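Long-range contacts in alpha-galactosidase 1 (Saccharomyces cerevisiae, PDB 3LRK), which hydrolyses terminal, non-reducing alpha-D-galactose residues from alpha-galactosides such as galactose oligosaccharides, galactomannans and galactolipids: residues P180-L185 with A201-M206; L299-Y304 with T405-L410; D354-L359 with I462-L467. The protein carries 1 engineered substitution. All coordinates share one frame; numbering follows the deposited sequence.

Contact 1 (P180-L185 with A201-M206); sequences PVFYSL and ANSWRM. Engineered in segment 180-185: V181 (natural residue Ile).
Two neighbouring parallel strands of the TIM barrel of this GH27 enzyme meet here, 182-185 and 203-205, joined through helix 193-196 in a beta-alpha-beta unit. The backbone ladder is most regular around L185: its N-H reaches S203 O at 2.8 Å, and its own carbonyl takes R205 N, each donor lying above the carbonyl plane rather than on a lone pair. One step earlier the pairing loosens. Y183 O accepts N202 N well but S203 N only weakly, and the place of a backbone acceptor for Y183 N is filled by the side chain of N202, whose OD1 offers an in-plane lone pair at 3.1 Å and 166°. With CG beside the backbone N (chi1 -66°), N202 brings OD1 to that N-H; its CB, placed by the backbone, lies over one face of the F182 ring, 3.7 Å from the centroid, a CH-pi contact. N24 and the carbonyl of G256 take its ND2. S203 OG, also hydrogen-bonded to Q31 NE2, sits at the edge of the same ring. On the face bearing L185 and W204, L185 CD1 is pressed against A201 CB at 3.4 Å, tighter than usual for two carbons, and also lies above one face of the Y183 ring. R205, a substrate-binding residue, is bent at chi2 and chi3; its guanidinium leads away from L185 to a salt bridge with D209, the proton donor. On the face of S184 and S203 a water accepts from both hydroxyls, S184 OG at 2.7 Å and S203 OG at 2.8 Å, and donates to L185 O.

Contact 2 (L299-Y304 with T405-L410); sequences LKASSY and TASAIL. With NAG (2-acetamido-2-deoxy-beta-D-glucopyranose), chain F.
Two short helices from different domains pack here: helix 301-307, in the catalytic TIM-barrel region, against helix 403-410, in the C-terminal beta-sandwich region. The tight part is built on Y304. With CG anti to the backbone N (chi1 175°), its ring lies against the second helix: L410 CD2 is 4.0 Å above one face, near the rim, and A406 CB meets the edge in plane, 3.9 Å from Y304 CD2. I409 crosses the tyrosine at about a right angle and brings CG2 to 3.3 Å from Y304 OH, which is hydrogen-bonded to L59 O. The L410 and Y304 side chains slide past each other in opposite directions, and L410 CD1 packs against L299 O and A301 CA. Small residues let the backbones close in, A301 and A406 placing their CB atoms 3.8 Å apart. No hydrogen bond crosses between the segments. Toward solvent the contact thins out to S407, which lays OG against A301 CB while bonding back to N403 O. K300 and S302 turn away from the second helix. K300 NZ bonds S303 OG and forms a salt bridge with E276. S302 OG is hydrogen-bonded to NAG O6 at 3.0 Å.

Contact 3 (D354-L359 with I462-L467); sequences DQVVAL and IAFYRL
Strands 355-361 and 461-469 run antiparallel side by side in the C-terminal beta-sandwich domain. Between Q355-L359 and A463-L467 the backbone bonding is regular: Q355 with L467, V357 with Y465 and L359 with A463 each exchange two bonds. The straightest is Y465 N to V357 O, 2.8 Å and 175°, nearly along the C=O axis. At the non-hydrogen-bonded pairs, V356 with R466 and A358 with F464, CA-H groups lean on carbonyls instead, V356 CA lying 3.3 Å from Y465 O. The charged interaction closes the D354 end. R466, extended from CG to NE, crosses D354 at about a right angle, with guanidinium and carboxylate planes 90° apart. Its NE gives a salt bridge to the anti lone pair of D354 OD2 at 2.9 Å; R466 NH2 adds a weak 3.4 Å bond to the same oxygen and is also held by N352, while R468 NE provides OD2 with a second cationic partner. A leucine here would lose the bonds to D354 and N352, and would probably leave the buried carboxylate with less of its charge compensated. Apolar contacts fill both faces. On the R466 face the F464 ring presents its edge to A358: F464 CD1 lies 3.8 Å from A358 CB, and F464 CZ meets V356 CG1. On the other, V357 CG2 touches L467 CG at 4.1 Å, and L359 CD1 stands at the edge of the Y465 ring. Strands 342-349 and 391-395 flank the pair within the sheet, and helix 273-285 of the barrel region lies against A358, I462 and F464.

The three contacts follow the two-domain build of the subunit: contact 1 lies within the barrel, contact 3 within the C-terminal sandwich, and contact 2 joins the two. Contact 1 alone reaches the active site, through R205 next to D209 and S184 near the substrate-binding K147; its centre is about 31 Å from that of contact 2 and about 28 Å from that of contact 3, on the opposite side of the chain's centre from both. Contacts 2 and 3 alternate along the sequence, and their nearest atoms are about 12 Å apart. The barrel and the sandwich meet at contact 2 and again where helix 273-285 lies against contact 3.

Contact 1 (P180-L185 with A201-M206)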
# COMPACT_ATOMS: atom_id res chain seq x y z
N PRO A 180 29.51 -16.60 20.56
CA PRO A 180 28.32 -15.79 20.80
C PRO A 180 28.51 -14.37 20.30
O PRO A 180 29.51 -13.71 20.62
CB PRO A 180 28.17 -15.81 22.33
CG PRO A 180 28.92 -17.02 22.77
CD PRO A 180 30.08 -17.11 21.83
N VAL A 181 27.58 -13.94 19.46
CA VAL A 181 27.58 -12.58 18.92
C VAL A 181 26.17 -12.02 19.07
O VAL A 181 25.19 -12.62 18.59
CB VAL A 181 28.09 -12.55 17.44
CG1 VAL A 181 28.03 -11.13 16.84
CG2 VAL A 181 29.51 -13.12 17.32
N PHE A 182 26.07 -10.89 19.76
CA PHE A 182 24.84 -10.12 19.82
C PHE A 182 24.57 -9.58 18.41
O PHE A 182 25.38 -8.83 17.86
CB PHE A 182 25.03 -8.94 20.78
CG PHE A 182 23.74 -8.23 21.16
CD1 PHE A 182 23.05 -7.44 20.23
CD2 PHE A 182 23.23 -8.35 22.45
CE1 PHE A 182 21.89 -6.79 20.58
CE2 PHE A 182 22.06 -7.70 22.81
CZ PHE A 182 21.39 -6.93 21.87
N TYR A 183 23.43 -9.96 17.83
CA TYR A 183 23.15 -9.62 16.42
C TYR A 183 22.11 -8.50 16.31
O TYR A 183 20.93 -8.68 16.63
CB TYR A 183 22.73 -10.90 15.67
CG TYR A 183 22.51 -10.79 14.16
CD1 TYR A 183 23.35 -10.03 13.33
CD2 TYR A 183 21.47 -11.50 13.57
CE1 TYR A 183 23.13 -9.96 11.93
CE2 TYR A 183 21.24 -11.46 12.20
CZ TYR A 183 22.06 -10.70 11.38
OH TYR A 183 21.77 -10.68 10.03
N SER A 184 22.59 -7.33 15.86
CA SER A 184 21.81 -6.11 15.77
C SER A 184 21.47 -5.81 14.31
O SER A 184 22.35 -5.54 13.51
CB SER A 184 22.61 -4.95 16.39
OG SER A 184 22.13 -3.67 16.01
N LEU A 185 20.19 -5.91 13.97
CA LEU A 185 19.73 -5.61 12.61
C LEU A 185 19.64 -4.11 12.35
O LEU A 185 19.23 -3.35 13.22
CB LEU A 185 18.35 -6.25 12.38
CG LEU A 185 18.24 -7.66 11.76
CD1 LEU A 185 19.35 -8.63 12.16
CD2 LEU A 185 16.85 -8.27 11.96
N ALA A 201 17.54 -12.63 15.45
CA ALA A 201 18.32 -11.46 15.90
C ALA A 201 17.94 -11.00 17.31
O ALA A 201 16.87 -11.35 17.81
CB ALA A 201 18.15 -10.30 14.91
N ASN A 202 18.81 -10.19 17.92
CA ASN A 202 18.60 -9.65 19.26
C ASN A 202 17.97 -8.26 19.31
O ASN A 202 17.37 -7.88 20.31
CB ASN A 202 19.94 -9.66 20.02
CG ASN A 202 20.44 -11.06 20.29
OD1 ASN A 202 21.56 -11.42 19.90
ND2 ASN A 202 19.61 -11.87 20.95
N SER A 203 18.13 -7.49 18.23
CA SER A 203 17.48 -6.19 18.10
C SER A 203 17.38 -5.84 16.61
O SER A 203 18.08 -6.42 15.77
CB SER A 203 18.23 -5.09 18.90
OG SER A 203 19.47 -4.74 18.31
N TRP A 204 16.47 -4.92 16.29
CA TRP A 204 16.27 -4.46 14.91
C TRP A 204 15.92 -2.98 14.89
O TRP A 204 15.00 -2.54 15.58
CB TRP A 204 15.17 -5.27 14.19
CG TRP A 204 13.97 -5.50 15.03
CD1 TRP A 204 12.88 -4.70 15.13
CD2 TRP A 204 13.75 -6.60 15.93
NE1 TRP A 204 11.97 -5.24 16.02
CE2 TRP A 204 12.49 -6.40 16.54
CE3 TRP A 204 14.49 -7.74 16.29
CZ2 TRP A 204 11.95 -7.29 17.48
CZ3 TRP A 204 13.95 -8.63 17.24
CH2 TRP A 204 12.69 -8.39 17.81
N ARG A 205 16.67 -2.21 14.11
CA ARG A 205 16.28 -0.85 13.83
C ARG A 205 14.89 -0.90 13.21
O ARG A 205 14.61 -1.78 12.41
CB ARG A 205 17.29 -0.20 12.88
CG ARG A 205 18.63 0.15 13.58
CD ARG A 205 18.55 1.51 14.31
NE ARG A 205 18.09 2.52 13.36
CZ ARG A 205 18.86 3.12 12.46
NH1 ARG A 205 20.18 2.91 12.44
NH2 ARG A 205 18.30 3.96 11.61
N MET A 206 14.01 0.02 13.58
CA MET A 206 12.65 -0.01 13.07
C MET A 206 12.32 1.25 12.30
O MET A 206 11.16 1.48 11.97
CB MET A 206 11.64 -0.26 14.20
CG MET A 206 11.91 0.50 15.53
SD MET A 206 12.00 2.31 15.42
CE MET A 206 10.32 2.72 14.92
O HOH W 1 19.46 -3.12 16.05

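Contact 2 (L299-Y304 with T405-L410)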
# COMPACT_ATOMS: atom_id res chain seq x y z
N LEU A 299 31.64 15.83 25.78
CA LEU A 299 30.30 15.67 26.29
C LEU A 299 30.05 16.72 27.37
O LEU A 299 30.84 16.84 28.32
CB LEU A 299 30.14 14.26 26.87
CG LEU A 299 28.82 13.85 27.54
CD1 LEU A 299 27.68 13.80 26.52
CD2 LEU A 299 28.98 12.51 28.22
N LYS A 300 28.96 17.48 27.22
CA LYS A 300 28.61 18.51 28.20
C LYS A 300 27.96 17.92 29.45
O LYS A 300 27.45 16.79 29.43
CB LYS A 300 27.77 19.64 27.59
CG LYS A 300 26.33 19.30 27.20
CD LYS A 300 25.70 20.47 26.46
CE LYS A 300 24.20 20.34 26.33
NZ LYS A 300 23.83 19.17 25.46
N ALA A 301 27.99 18.71 30.53
CA ALA A 301 27.53 18.30 31.86
C ALA A 301 26.09 17.80 31.92
O ALA A 301 25.83 16.72 32.46
CB ALA A 301 27.73 19.44 32.85
N SER A 302 25.14 18.58 31.38
CA SER A 302 23.73 18.20 31.44
C SER A 302 23.47 16.88 30.72
O SER A 302 22.64 16.08 31.16
CB SER A 302 22.81 19.31 30.90
OG SER A 302 23.08 19.62 29.54
N SER A 303 24.17 16.68 29.61
CA SER A 303 24.01 15.45 28.81
C SER A 303 24.58 14.25 29.55
O SER A 303 23.95 13.18 29.59
CB SER A 303 24.64 15.62 27.44
OG SER A 303 24.00 16.66 26.72
N TYR A 304 25.76 14.42 30.14
CA TYR A 304 26.37 13.39 30.99
C TYR A 304 25.44 12.90 32.11
O TYR A 304 25.31 11.71 32.32
CB TYR A 304 27.72 13.87 31.55
CG TYR A 304 28.37 12.92 32.54
CD1 TYR A 304 28.67 11.59 32.20
CD2 TYR A 304 28.74 13.37 33.81
CE1 TYR A 304 29.29 10.74 33.13
CE2 TYR A 304 29.34 12.54 34.72
CZ TYR A 304 29.62 11.24 34.39
OH TYR A 304 30.23 10.44 35.35
N THR A 405 28.59 18.86 39.83
CA THR A 405 29.23 17.56 40.03
C THR A 405 29.60 16.92 38.69
O THR A 405 30.71 16.43 38.51
CB THR A 405 28.35 16.60 40.87
OG1 THR A 405 27.82 17.30 42.01
CG2 THR A 405 29.13 15.40 41.35
N ALA A 406 28.65 16.95 37.75
CA ALA A 406 28.87 16.49 36.38
C ALA A 406 30.07 17.18 35.72
O ALA A 406 30.93 16.52 35.13
CB ALA A 406 27.62 16.70 35.55
N SER A 407 30.13 18.51 35.83
CA SER A 407 31.25 19.29 35.28
C SER A 407 32.57 18.90 35.94
O SER A 407 33.59 18.76 35.25
CB SER A 407 31.01 20.79 35.44
OG SER A 407 29.84 21.18 34.77
N ALA A 408 32.55 18.71 37.26
CA ALA A 408 33.72 18.26 38.01
C ALA A 408 34.22 16.90 37.53
O ALA A 408 35.42 16.72 37.30
CB ALA A 408 33.43 18.23 39.50
N ILE A 409 33.30 15.94 37.39
CA ILE A 409 33.66 14.59 36.94
C ILE A 409 34.25 14.63 35.53
O ILE A 409 35.30 14.04 35.28
CB ILE A 409 32.48 13.60 37.01
CG1 ILE A 409 32.08 13.33 38.47
CG2 ILE A 409 32.84 12.27 36.31
CD1 ILE A 409 30.66 12.81 38.65
N LEU A 410 33.57 15.33 34.62
CA LEU A 410 34.04 15.45 33.23
C LEU A 410 35.40 16.13 33.10
O LEU A 410 36.17 15.81 32.20
CB LEU A 410 33.02 16.18 32.36
CG LEU A 410 31.71 15.45 32.08
CD1 LEU A 410 30.67 16.45 31.62
CD2 LEU A 410 31.89 14.31 31.07
C1 NAG F . 22.29 22.24 33.44
C2 NAG F . 21.02 22.96 33.93
C3 NAG F . 19.94 23.04 32.85
C4 NAG F . 20.49 23.48 31.50
C5 NAG F . 21.77 22.74 31.15
C6 NAG F . 22.39 23.29 29.87
C7 NAG F . 20.63 22.92 36.33
C8 NAG F . 21.38 22.14 37.38
N2 NAG F . 20.49 22.34 35.13
O3 NAG F . 18.95 23.97 33.24
O4 NAG F . 19.51 23.27 30.50
O5 NAG F . 22.70 22.85 32.22
O6 NAG F . 23.54 22.54 29.53
O7 NAG F . 20.18 24.04 36.58

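Contact 3 (D354-L359 with I462-L467)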
# COMPACT_ATOMS: atom_id res chain seq x y z
N ASP A 354 5.48 -2.58 40.00
CA ASP A 354 5.36 -1.14 39.82
C ASP A 354 4.88 -0.81 38.39
O ASP A 354 4.75 -1.70 37.56
CB ASP A 354 6.69 -0.44 40.12
CG ASP A 354 7.16 -0.61 41.57
OD1 ASP A 354 6.38 -1.08 42.43
OD2 ASP A 354 8.33 -0.27 41.85
N GLN A 355 4.58 0.46 38.14
CA GLN A 355 4.15 0.94 36.82
C GLN A 355 5.00 2.15 36.44
O GLN A 355 5.26 3.00 37.29
CB GLN A 355 2.66 1.34 36.86
CG GLN A 355 1.97 1.47 35.47
CD GLN A 355 1.64 0.12 34.81
OE1 GLN A 355 1.21 0.08 33.65
NE2 GLN A 355 1.84 -0.97 35.54
N VAL A 356 5.43 2.23 35.18
CA VAL A 356 6.10 3.44 34.67
C VAL A 356 5.07 4.26 33.92
O VAL A 356 4.34 3.73 33.08
CB VAL A 356 7.23 3.19 33.62
CG1 VAL A 356 8.33 4.26 33.75
CG2 VAL A 356 7.80 1.83 33.71
N VAL A 357 5.05 5.56 34.21
CA VAL A 357 4.12 6.48 33.57
C VAL A 357 4.91 7.63 32.95
O VAL A 357 5.83 8.15 33.58
CB VAL A 357 3.05 6.99 34.57
CG1 VAL A 357 2.03 7.88 33.87
CG2 VAL A 357 2.34 5.82 35.23
N ALA A 358 4.57 7.99 31.72
CA ALA A 358 5.18 9.14 31.06
C ALA A 358 4.10 10.12 30.64
O ALA A 358 3.15 9.75 29.94
CB ALA A 358 6.02 8.71 29.85
N LEU A 359 4.23 11.36 31.08
CA LEU A 359 3.42 12.44 30.53
C LEU A 359 4.31 13.29 29.63
O LEU A 359 5.23 13.98 30.10
CB LEU A 359 2.75 13.25 31.64
CG LEU A 359 1.61 12.51 32.36
CD1 LEU A 359 1.19 13.23 33.64
CD2 LEU A 359 0.42 12.32 31.43
N ILE A 462 9.03 16.23 29.68
CA ILE A 462 8.42 15.01 30.18
C ILE A 462 8.26 15.01 31.71
O ILE A 462 9.10 15.53 32.44
CB ILE A 462 9.23 13.74 29.69
CG1 ILE A 462 8.41 12.45 29.85
CG2 ILE A 462 10.63 13.64 30.33
CD1 ILE A 462 9.09 11.19 29.26
N ALA A 463 7.14 14.46 32.17
CA ALA A 463 7.02 13.98 33.54
C ALA A 463 7.14 12.47 33.50
O ALA A 463 6.31 11.77 32.91
CB ALA A 463 5.70 14.42 34.17
N PHE A 464 8.19 11.95 34.13
CA PHE A 464 8.50 10.52 34.04
C PHE A 464 8.45 9.90 35.44
O PHE A 464 9.30 10.18 36.28
CB PHE A 464 9.88 10.36 33.40
CG PHE A 464 10.13 9.01 32.78
CD1 PHE A 464 9.19 8.41 31.94
CD2 PHE A 464 11.33 8.34 33.02
CE1 PHE A 464 9.44 7.17 31.37
CE2 PHE A 464 11.59 7.09 32.45
CZ PHE A 464 10.64 6.52 31.62
N TYR A 465 7.45 9.05 35.68
CA TYR A 465 7.18 8.50 37.02
C TYR A 465 7.25 6.99 37.15
O TYR A 465 6.93 6.25 36.21
CB TYR A 465 5.78 8.90 37.50
CG TYR A 465 5.46 10.37 37.50
CD1 TYR A 465 4.36 10.84 36.80
CD2 TYR A 465 6.25 11.28 38.21
CE1 TYR A 465 4.04 12.19 36.79
CE2 TYR A 465 5.94 12.64 38.20
CZ TYR A 465 4.82 13.08 37.49
OH TYR A 465 4.49 14.41 37.47
N ARG A 466 7.63 6.55 38.34
CA ARG A 466 7.44 5.17 38.75
C ARG A 466 6.38 5.14 39.86
O ARG A 466 6.52 5.83 40.87
CB ARG A 466 8.76 4.54 39.22
CG ARG A 466 8.67 3.04 39.44
CD ARG A 466 10.03 2.38 39.62
NE ARG A 466 9.88 0.94 39.77
CZ ARG A 466 10.66 0.02 39.21
NH1 ARG A 466 11.69 0.38 38.45
NH2 ARG A 466 10.41 -1.27 39.41
N LEU A 467 5.32 4.36 39.64
CA LEU A 467 4.27 4.18 40.65
C LEU A 467 4.49 2.89 41.43
O LEU A 467 4.76 1.84 40.85
CB LEU A 467 2.87 4.17 40.02
CG LEU A 467 2.29 5.41 39.31
CD1 LEU A 467 0.77 5.45 39.45
CD2 LEU A 467 2.87 6.72 39.79